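Local atomic coordinates of frutapin (Artocarpus altilis, PDB entry 5KRP), a protein that binds carbohydrate as a jacalin-related lectin of breadfruit, probably recognising mannose-type sugars. Residues 30-35 / 111-116; 36-41 / 139-144; 75-80 / 102-107. One frame throughout, in Å; residues are numbered along the deposited sequence. Where two conformers were deposited one is given.

Contact 1 of 3, residues 30-35 / 111-116; sequences IELSYK and GPYGEE
Y34 and Y113 meet where strand 30-34 passes strand 111-114; the strand axes come within 6.7 Å, with N-to-C directions 53° apart. The backbones are closest just beyond the first strand, at K35 and G114, where G114 CA makes a CH···O contact of 3.5 Å with K35 O. Elsewhere the side chains bridge the gap. The Y34 and Y113 rings approach obliquely, planes 46° apart, and touch through Y34 CE1 and Y113 CD1 at 3.7 Å. Y113 CB lies over one face of the Y34 ring, toward its rim, as a CH-pi contact. The same CB also meets L32 CD1 at 4.0 Å, and the L32 and Y113 side chains cross at about a right angle. Ring atom CD2 of Y34 comes within 3.4 Å of G114 N. At the outer end, the CG of E115 touches K35 O, while its carboxylate forms a salt bridge with R98. The strands belong to different four-stranded sheets. Leucine and tyrosine side chains here join, near the surface, two of the three sheets of the beta-prism fold of jacalin-like lectins.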
loop_
_atom_site.group_PDB
_atom_site.type_symbol
_atom_site.label_atom_id
_atom_site.label_comp_id
_atom_site.label_asym_id
_atom_site.label_seq_id
_atom_site.Cartn_x
_atom_site.Cartn_y
_atom_site.Cartn_z
ATOM N N ILE A 30 -11.091 9.093 20.109
ATOM C CA ILE A 30 -11.231 7.757 20.738
ATOM C C ILE A 30 -11.988 7.911 22.067
ATOM O O ILE A 30 -11.611 8.761 22.841
ATOM C CB ILE A 30 -9.878 7.078 20.990
ATOM C CG1 ILE A 30 -9.179 6.824 19.646
ATOM C CG2 ILE A 30 -10.086 5.736 21.698
ATOM C CD1 ILE A 30 -7.712 6.483 19.790
ATOM N N GLU A 31 -13.066 7.140 22.250
ATOM C CA GLU A 31 -13.825 7.142 23.544
ATOM C C GLU A 31 -13.728 5.757 24.170
ATOM O O GLU A 31 -14.002 4.764 23.518
ATOM C CB GLU A 31 -15.292 7.469 23.290
ATOM C CG GLU A 31 -15.514 8.858 22.693
ATOM C CD GLU A 31 -16.995 9.182 22.472
ATOM O OE1 GLU A 31 -17.737 9.251 23.494
ATOM O OE2 GLU A 31 -17.404 9.378 21.299
ATOM N N LEU A 32 -13.322 5.687 25.425
ATOM C CA LEU A 32 -13.276 4.429 26.057
ATOM C C LEU A 32 -13.781 4.565 27.483
ATOM O O LEU A 32 -13.910 5.688 27.980
ATOM C CB LEU A 32 -11.858 3.866 25.974
ATOM C CG LEU A 32 -10.720 4.622 26.563
ATOM C CD1 LEU A 32 -10.602 4.299 28.084
ATOM C CD2 LEU A 32 -9.416 4.241 25.919
ATOM N N SER A 33 -14.130 3.415 28.081
ATOM C CA SER A 33 -14.411 3.362 29.556
ATOM C C SER A 33 -13.437 2.414 30.225
ATOM O O SER A 33 -12.863 1.509 29.579
ATOM C CB SER A 33 -15.852 2.996 29.852
ATOM O OG SER A 33 -16.083 1.633 29.614
ATOM N N TYR A 34 -13.148 2.680 31.500
ATOM C CA TYR A 34 -12.215 1.888 32.245
ATOM C C TYR A 34 -12.507 1.913 33.763
ATOM O O TYR A 34 -13.158 2.855 34.261
ATOM C CB TYR A 34 -10.798 2.363 32.081
ATOM C CG TYR A 34 -10.534 3.748 32.624
ATOM C CD1 TYR A 34 -10.845 4.896 31.871
ATOM C CD2 TYR A 34 -9.953 3.922 33.919
ATOM C CE1 TYR A 34 -10.598 6.188 32.385
ATOM C CE2 TYR A 34 -9.738 5.205 34.442
ATOM C CZ TYR A 34 -10.022 6.315 33.649
ATOM O OH TYR A 34 -9.810 7.591 34.113
ATOM N N LYS A 35 -11.980 0.873 34.403
ATOM C CA LYS A 35 -11.756 0.875 35.878
ATOM C C LYS A 35 -10.672 -0.175 36.166
ATOM O O LYS A 35 -9.483 0.100 35.970
ATOM C CB LYS A 35 -13.146 0.700 36.615
ATOM C CG LYS A 35 -13.021 0.928 38.131
ATOM C CD LYS A 35 -12.902 2.404 38.455
ATOM C CE LYS A 35 -12.485 2.660 39.924
ATOM N NZ LYS A 35 -12.769 4.072 40.348
ATOM N N GLY A 111 -3.350 8.412 28.783
ATOM C CA GLY A 111 -3.342 7.222 29.628
ATOM C C GLY A 111 -2.121 7.175 30.488
ATOM O O GLY A 111 -1.318 8.182 30.571
ATOM N N PRO A 112 -1.844 6.036 31.106
ATOM C CA PRO A 112 -2.611 4.738 31.041
ATOM C C PRO A 112 -4.047 4.847 31.601
ATOM O O PRO A 112 -4.312 5.614 32.534
ATOM C CB PRO A 112 -1.760 3.838 31.894
ATOM C CG PRO A 112 -1.157 4.780 32.949
ATOM C CD PRO A 112 -0.839 6.045 32.193
ATOM N N TYR A 113 -4.978 4.137 30.972
ATOM C CA TYR A 113 -6.332 3.984 31.434
ATOM C C TYR A 113 -6.442 2.574 31.880
ATOM O O TYR A 113 -5.957 1.691 31.181
ATOM C CB TYR A 113 -7.284 4.216 30.304
ATOM C CG TYR A 113 -7.114 5.628 29.723
ATOM C CD1 TYR A 113 -7.432 6.763 30.463
ATOM C CD2 TYR A 113 -6.567 5.812 28.446
ATOM C CE1 TYR A 113 -7.278 8.054 29.918
ATOM C CE2 TYR A 113 -6.393 7.093 27.917
ATOM C CZ TYR A 113 -6.734 8.195 28.645
ATOM O OH TYR A 113 -6.509 9.431 28.084
ATOM N N GLY A 114 -7.051 2.325 33.049
ATOM C CA GLY A 114 -7.195 0.964 33.497
ATOM C C GLY A 114 -6.115 0.595 34.491
ATOM O O GLY A 114 -5.530 1.471 35.135
ATOM N N GLU A 115 -5.842 -0.692 34.637
ATOM C CA GLU A 115 -4.755 -1.120 35.515
ATOM C C GLU A 115 -3.631 -1.783 34.771
ATOM O O GLU A 115 -3.866 -2.715 34.019
ATOM C CB GLU A 115 -5.244 -2.113 36.579
ATOM C CG GLU A 115 -6.354 -1.499 37.456
ATOM C CD GLU A 115 -6.894 -2.450 38.554
ATOM O OE1 GLU A 115 -6.662 -3.686 38.486
ATOM O OE2 GLU A 115 -7.591 -1.937 39.466
ATOM N N GLU A 116 -2.421 -1.389 35.093
ATOM C CA GLU A 116 -1.199 -1.968 34.475
ATOM C C GLU A 116 -0.797 -3.288 35.105
ATOM O O GLU A 116 0.196 -3.389 35.796
ATOM C CB GLU A 116 -0.085 -0.940 34.396
ATOM C CG GLU A 116 -0.502 0.303 33.587
ATOM C CD GLU A 116 0.668 1.233 33.289
ATOM O OE1 GLU A 116 1.440 1.497 34.233
ATOM O OE2 GLU A 116 0.851 1.683 32.119
#

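Contact 2 of 3, residues 36-41 / 139-144; sequences EAIGSF and DLLDAI
At the apolar centre the I38 and L141 side chains lie side by side and point the same way, with I38 CG2 3.8 Å from L141 CD2. In one of its two conformers, I144 reaches F41 with CD1, which stands over one ring face, offset toward the rim, 4.2 Å from the centroid. In that conformer the two side chains cross at about a right angle, and CD1 is equally close to CE2 and CZ of the ring. Further out, A37 CB meets L140 CD1 at 4.1 Å. L140 CB and CD2 rest on I38 O. That carbonyl also accepts a nearly straight hydrogen bond from L141 N, 2.9 Å long with 171° at the hydrogen. The donor is tilted 27° from the carbonyl plane. At the polar edge, D139 N, L140 N and D142 OD2 hydrogen-bond a glycerol, probably from the crystallisation liquor. In jacalin-related lectins the corresponding loop helps form the sugar site, so the glycerol probably marks that pocket. D142 and A143 form a classic beta bulge opposite R136. Strands 38-41 and 141-144 lie in different sheets and cross at 66°. V97 of strand 95-104 packs on both I38 and L141, W19 of strand 17-20 touches F41 and L141, and F133 of strand 127-137 meets F41 edge-to-face.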
loop_
_atom_site.group_PDB
_atom_site.type_symbol
_atom_site.label_atom_id
_atom_site.label_comp_id
_atom_site.label_asym_id
_atom_site.label_seq_id
_atom_site.Cartn_x
_atom_site.Cartn_y
_atom_site.Cartn_z
ATOM N N GLU A 36 -11.047 -1.417 36.476
ATOM C CA GLU A 36 -10.062 -2.465 36.644
ATOM C C GLU A 36 -9.483 -2.938 35.301
ATOM O O GLU A 36 -8.401 -3.522 35.236
ATOM C CB GLU A 36 -10.703 -3.655 37.387
ATOM C CG GLU A 36 -11.039 -3.267 38.832
ATOM C CD GLU A 36 -12.395 -2.616 39.036
ATOM O OE1 GLU A 36 -13.287 -2.512 38.127
ATOM O OE2 GLU A 36 -12.611 -2.260 40.217
ATOM N N ALA A 37 -10.273 -2.742 34.273
ATOM C CA ALA A 37 -9.875 -3.169 32.915
ATOM C C ALA A 37 -10.444 -2.116 31.974
ATOM O O ALA A 37 -11.149 -1.205 32.404
ATOM C CB ALA A 37 -10.430 -4.534 32.610
ATOM N N ILE A 38 -10.256 -2.307 30.656
ATOM C CA ILE A 38 -10.974 -1.506 29.694
ATOM C C ILE A 38 -12.311 -2.136 29.356
ATOM O O ILE A 38 -12.407 -3.369 29.081
ATOM C CB ILE A 38 -10.108 -1.357 28.369
ATOM C CG1 ILE A 38 -8.715 -0.829 28.652
ATOM C CG2 ILE A 38 -10.893 -0.566 27.327
ATOM C CD1 ILE A 38 -8.617 0.546 29.246
ATOM N N GLY A 39 -13.361 -1.291 29.361
ATOM C CA GLY A 39 -14.720 -1.631 29.024
ATOM C C GLY A 39 -15.072 -1.225 27.583
ATOM O O GLY A 39 -14.865 -1.965 26.647
ATOM N N SER A 40 -15.682 -0.059 27.421
ATOM C CA SER A 40 -16.157 0.397 26.130
ATOM C C SER A 40 -14.967 0.890 25.276
ATOM O O SER A 40 -13.977 1.352 25.783
ATOM C CB SER A 40 -17.107 1.555 26.343
ATOM O OG SER A 40 -18.256 1.173 27.138
ATOM N N PHE A 41 -15.171 0.869 23.979
ATOM C CA PHE A 41 -14.218 1.368 23.031
ATOM C C PHE A 41 -14.975 1.709 21.768
ATOM O O PHE A 41 -15.587 0.857 21.109
ATOM C CB PHE A 41 -13.109 0.320 22.768
ATOM C CG PHE A 41 -11.971 0.861 21.905
ATOM C CD1 PHE A 41 -12.071 0.843 20.523
ATOM C CD2 PHE A 41 -10.851 1.418 22.481
ATOM C CE1 PHE A 41 -10.968 1.302 19.733
ATOM C CE2 PHE A 41 -9.807 1.920 21.713
ATOM C CZ PHE A 41 -9.873 1.873 20.365
ATOM N N ASP A 139 -18.434 -8.313 28.332
ATOM C CA ASP A 139 -18.602 -7.358 29.395
ATOM C C ASP A 139 -17.467 -6.340 29.350
ATOM O O ASP A 139 -17.653 -5.256 29.835
ATOM C CB ASP A 139 -18.578 -7.999 30.768
ATOM C CG ASP A 139 -19.786 -8.901 31.043
ATOM O OD1 ASP A 139 -20.795 -8.912 30.282
ATOM O OD2 ASP A 139 -19.649 -9.655 32.042
ATOM N N LEU A 140 -16.288 -6.742 28.821
ATOM C CA LEU A 140 -15.089 -5.969 28.818
ATOM C C LEU A 140 -14.511 -6.055 27.359
ATOM O O LEU A 140 -15.002 -6.809 26.509
ATOM C CB LEU A 140 -14.049 -6.562 29.773
ATOM C CG LEU A 140 -14.460 -6.479 31.265
ATOM C CD1 LEU A 140 -13.472 -7.240 32.083
ATOM C CD2 LEU A 140 -14.512 -5.074 31.768
ATOM N N LEU A 141 -13.475 -5.278 27.128
ATOM C CA LEU A 141 -12.711 -5.361 25.887
ATOM C C LEU A 141 -11.788 -6.554 26.038
ATOM O O LEU A 141 -10.737 -6.461 26.595
ATOM C CB LEU A 141 -11.913 -4.035 25.723
ATOM C CG LEU A 141 -11.115 -3.971 24.405
ATOM C CD1 LEU A 141 -12.053 -4.042 23.254
ATOM C CD2 LEU A 141 -10.228 -2.752 24.350
ATOM N N ASP A 142 -12.196 -7.689 25.494
ATOM C CA ASP A 142 -11.320 -8.862 25.490
ATOM C C ASP A 142 -10.014 -8.708 24.689
ATOM O O ASP A 142 -8.960 -9.188 25.110
ATOM C CB ASP A 142 -12.093 -10.039 24.909
ATOM C CG ASP A 142 -13.272 -10.479 25.781
ATOM O OD1 ASP A 142 -14.330 -9.804 25.797
ATOM O OD2 ASP A 142 -13.161 -11.542 26.451
ATOM N N ALA A 143 -10.063 -8.008 23.561
ATOM C CA ALA A 143 -8.856 -7.929 22.703
ATOM C C ALA A 143 -9.019 -6.740 21.757
ATOM O O ALA A 143 -10.140 -6.318 21.467
ATOM C CB ALA A 143 -8.663 -9.217 21.896
ATOM N N ILE A 144 -7.884 -6.202 21.353
ATOM C CA ILE A 144 -7.876 -5.106 20.387
ATOM C C ILE A 144 -6.736 -5.247 19.396
ATOM O O ILE A 144 -5.592 -5.632 19.738
ATOM C CB ILE A 144 -7.890 -3.758 21.107
ATOM C CG1 ILE A 144 -8.088 -2.577 20.153
ATOM C CG2 ILE A 144 -6.607 -3.475 21.816
ATOM C CD1 ILE A 144 -7.695 -1.303 20.897
#

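Contact 3 of 3, residues 75-80 / 102-107; sequences EFLVSV and FKTNKG
L77 opposite T104, S79 opposite K103 and V80 opposite F102 set an antiparallel register between segments 75-80 and 102-107, which shifts by one at a classic beta bulge. V78 and S79 both face K103 there. K103 O takes a good bond from V78 N (2.9 Å) and a weak one from S79 N. K103 N returns a bond to S79 O. Beyond the bulge, N105 grips the backbone of F76 twice. Its OD1 accepts from F76 N at 2.8 Å, the donor lying 46° out of the carbonyl plane. Its own N donates to F76 O, almost in line with the carbonyl bond. With chi1 at 68°, N105 CG is placed over the F76 ring, 3.6 Å above its centre. The amide is stacked on that ring, planes 22° apart. ND2 also donates to E74 O, a second bond on the same amide. V78 CG1 packs on N105 CB at 3.8 Å.

E75 reaches the turn with an extended chain. Its CG touches T104 CB and K106 CG, and its OE1 forms a salt bridge with R108. T104 OG1 accepts from K106 N, an ST turn within the type I turn T104 to G107. L77 CD2 meets F102 CB at 3.8 Å. V80 and F102 share one face of the sheet and lie side by side, CG2 of V80 against CD1 of F102. The opposite face carries S79 CB against K103 CB. The two strands are part of one four-stranded antiparallel sheet of the lectin domain. The arrangement is the open end of the beta hairpin formed by strands 77-86 and 95-104.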
loop_
_atom_site.group_PDB
_atom_site.type_symbol
_atom_site.label_atom_id
_atom_site.label_comp_id
_atom_site.label_asym_id
_atom_site.label_seq_id
_atom_site.Cartn_x
_atom_site.Cartn_y
_atom_site.Cartn_z
ATOM N N GLU A 75 -1.950 15.963 14.116
ATOM C CA GLU A 75 -1.601 15.071 15.251
ATOM C C GLU A 75 -2.232 13.700 15.022
ATOM O O GLU A 75 -3.416 13.617 14.707
ATOM C CB GLU A 75 -2.051 15.657 16.575
ATOM C CG GLU A 75 -1.643 14.806 17.790
ATOM C CD GLU A 75 -2.173 15.308 19.132
ATOM O OE1 GLU A 75 -3.333 15.755 19.209
ATOM O OE2 GLU A 75 -1.397 15.228 20.092
ATOM N N PHE A 76 -1.413 12.659 15.187
ATOM C CA PHE A 76 -1.894 11.290 14.984
ATOM C C PHE A 76 -1.074 10.353 15.872
ATOM O O PHE A 76 0.019 10.702 16.386
ATOM C CB PHE A 76 -1.719 10.905 13.496
ATOM C CG PHE A 76 -0.372 11.208 12.949
ATOM C CD1 PHE A 76 0.688 10.338 13.116
ATOM C CD2 PHE A 76 -0.151 12.387 12.204
ATOM C CE1 PHE A 76 1.953 10.602 12.589
ATOM C CE2 PHE A 76 1.130 12.668 11.695
ATOM C CZ PHE A 76 2.177 11.814 11.909
ATOM N N LEU A 77 -1.592 9.155 16.040
ATOM C CA LEU A 77 -0.969 8.162 16.923
ATOM C C LEU A 77 0.348 7.654 16.374
ATOM O O LEU A 77 0.441 7.425 15.149
ATOM C CB LEU A 77 -1.912 6.964 17.085
ATOM C CG LEU A 77 -3.240 7.203 17.756
ATOM C CD1 LEU A 77 -4.045 5.864 17.674
ATOM C CD2 LEU A 77 -2.904 7.666 19.163
ATOM N N VAL A 78 1.351 7.552 17.229
ATOM C CA VAL A 78 2.649 6.890 16.961
ATOM C C VAL A 78 2.874 5.633 17.804
ATOM O O VAL A 78 3.828 4.875 17.602
ATOM C CB VAL A 78 3.838 7.853 17.041
ATOM C CG1 VAL A 78 3.730 8.923 15.986
ATOM C CG2 VAL A 78 3.929 8.514 18.394
ATOM N N SER A 79 2.026 5.381 18.809
ATOM C CA SER A 79 2.224 4.246 19.732
ATOM C C SER A 79 0.889 3.856 20.307
ATOM O O SER A 79 0.094 4.716 20.770
ATOM C CB SER A 79 3.148 4.590 20.917
ATOM O OG SER A 79 3.222 3.449 21.788
ATOM N N VAL A 80 0.601 2.569 20.290
ATOM C CA VAL A 80 -0.485 1.975 21.044
ATOM C C VAL A 80 0.192 0.973 21.957
ATOM O O VAL A 80 0.945 0.140 21.475
ATOM C CB VAL A 80 -1.504 1.253 20.119
ATOM C CG1 VAL A 80 -2.627 0.601 20.955
ATOM C CG2 VAL A 80 -2.124 2.251 19.153
ATOM N N PHE A 102 -1.827 5.690 24.766
ATOM C CA PHE A 102 -1.691 6.182 23.367
ATOM C C PHE A 102 -0.712 7.315 23.406
ATOM O O PHE A 102 -0.806 8.185 24.298
ATOM C CB PHE A 102 -3.013 6.726 22.891
ATOM C CG PHE A 102 -4.067 5.720 22.749
ATOM C CD1 PHE A 102 -4.053 4.842 21.707
ATOM C CD2 PHE A 102 -5.075 5.588 23.730
ATOM C CE1 PHE A 102 -5.043 3.876 21.591
ATOM C CE2 PHE A 102 -6.044 4.566 23.654
ATOM C CZ PHE A 102 -6.051 3.719 22.558
ATOM N N LYS A 103 0.222 7.296 22.485
ATOM C CA LYS A 103 1.152 8.442 22.325
ATOM C C LYS A 103 0.995 9.043 20.940
ATOM O O LYS A 103 0.665 8.325 19.987
ATOM C CB LYS A 103 2.575 8.000 22.482
ATOM C CG LYS A 103 2.833 7.450 23.874
ATOM C CD LYS A 103 4.320 7.411 24.185
ATOM C CE LYS A 103 4.552 6.654 25.492
ATOM N NZ LYS A 103 6.007 6.327 25.657
ATOM N N THR A 104 1.174 10.371 20.827
ATOM C CA THR A 104 1.094 11.052 19.517
ATOM C C THR A 104 2.407 11.665 19.009
ATOM O O THR A 104 3.382 11.905 19.770
ATOM C CB THR A 104 0.000 12.132 19.480
ATOM O OG1 THR A 104 0.508 13.319 20.095
ATOM C CG2 THR A 104 -1.281 11.692 20.182
ATOM N N ASN A 105 2.439 11.910 17.685
ATOM C CA ASN A 105 3.573 12.572 17.023
ATOM C C ASN A 105 3.891 13.978 17.597
ATOM O O ASN A 105 4.984 14.479 17.413
ATOM C CB ASN A 105 3.356 12.633 15.508
ATOM C CG ASN A 105 2.250 13.538 15.135
ATOM O OD1 ASN A 105 1.215 13.580 15.787
ATOM N ND2 ASN A 105 2.454 14.323 14.072
ATOM N N LYS A 106 2.934 14.565 18.261
ATOM C CA LYS A 106 3.104 15.861 18.923
ATOM C C LYS A 106 3.626 15.724 20.340
ATOM O O LYS A 106 3.736 16.732 21.065
ATOM C CB LYS A 106 1.794 16.635 18.916
ATOM C CG LYS A 106 1.286 17.078 17.551
ATOM C CD LYS A 106 2.301 17.883 16.733
ATOM C CE LYS A 106 1.609 18.561 15.557
ATOM N NZ LYS A 106 2.592 19.322 14.756
ATOM N N GLY A 107 3.975 14.509 20.751
ATOM C CA GLY A 107 4.469 14.275 22.114
ATOM C C GLY A 107 3.417 14.271 23.225
ATOM O O GLY A 107 3.786 14.467 24.391
#

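Overall arrangement
After strands 6-12 and 17-20, the chain enters strand 26-34, which holds 30-35, then turns into 36-41 on strand 38-47. These two strands are neighbours in one sheet. Segments 75-80 and 102-107 come next, and contact 3 closes a short loop within a second sheet. Strand 109-114 follows, and 111-116 closes contact 1 back to the first sheet. Last, 139-144 in the third sheet closes contact 2. Contacts 1 and 2 therefore cross, while contact 3 lies within the span of both. Contacts 1 and 2 adjoin through S33, G39 and S40. F102 of contact 3 packs on I30, L32 and F41, tying the first two sheets. Contact 2 adds the third through 139-144.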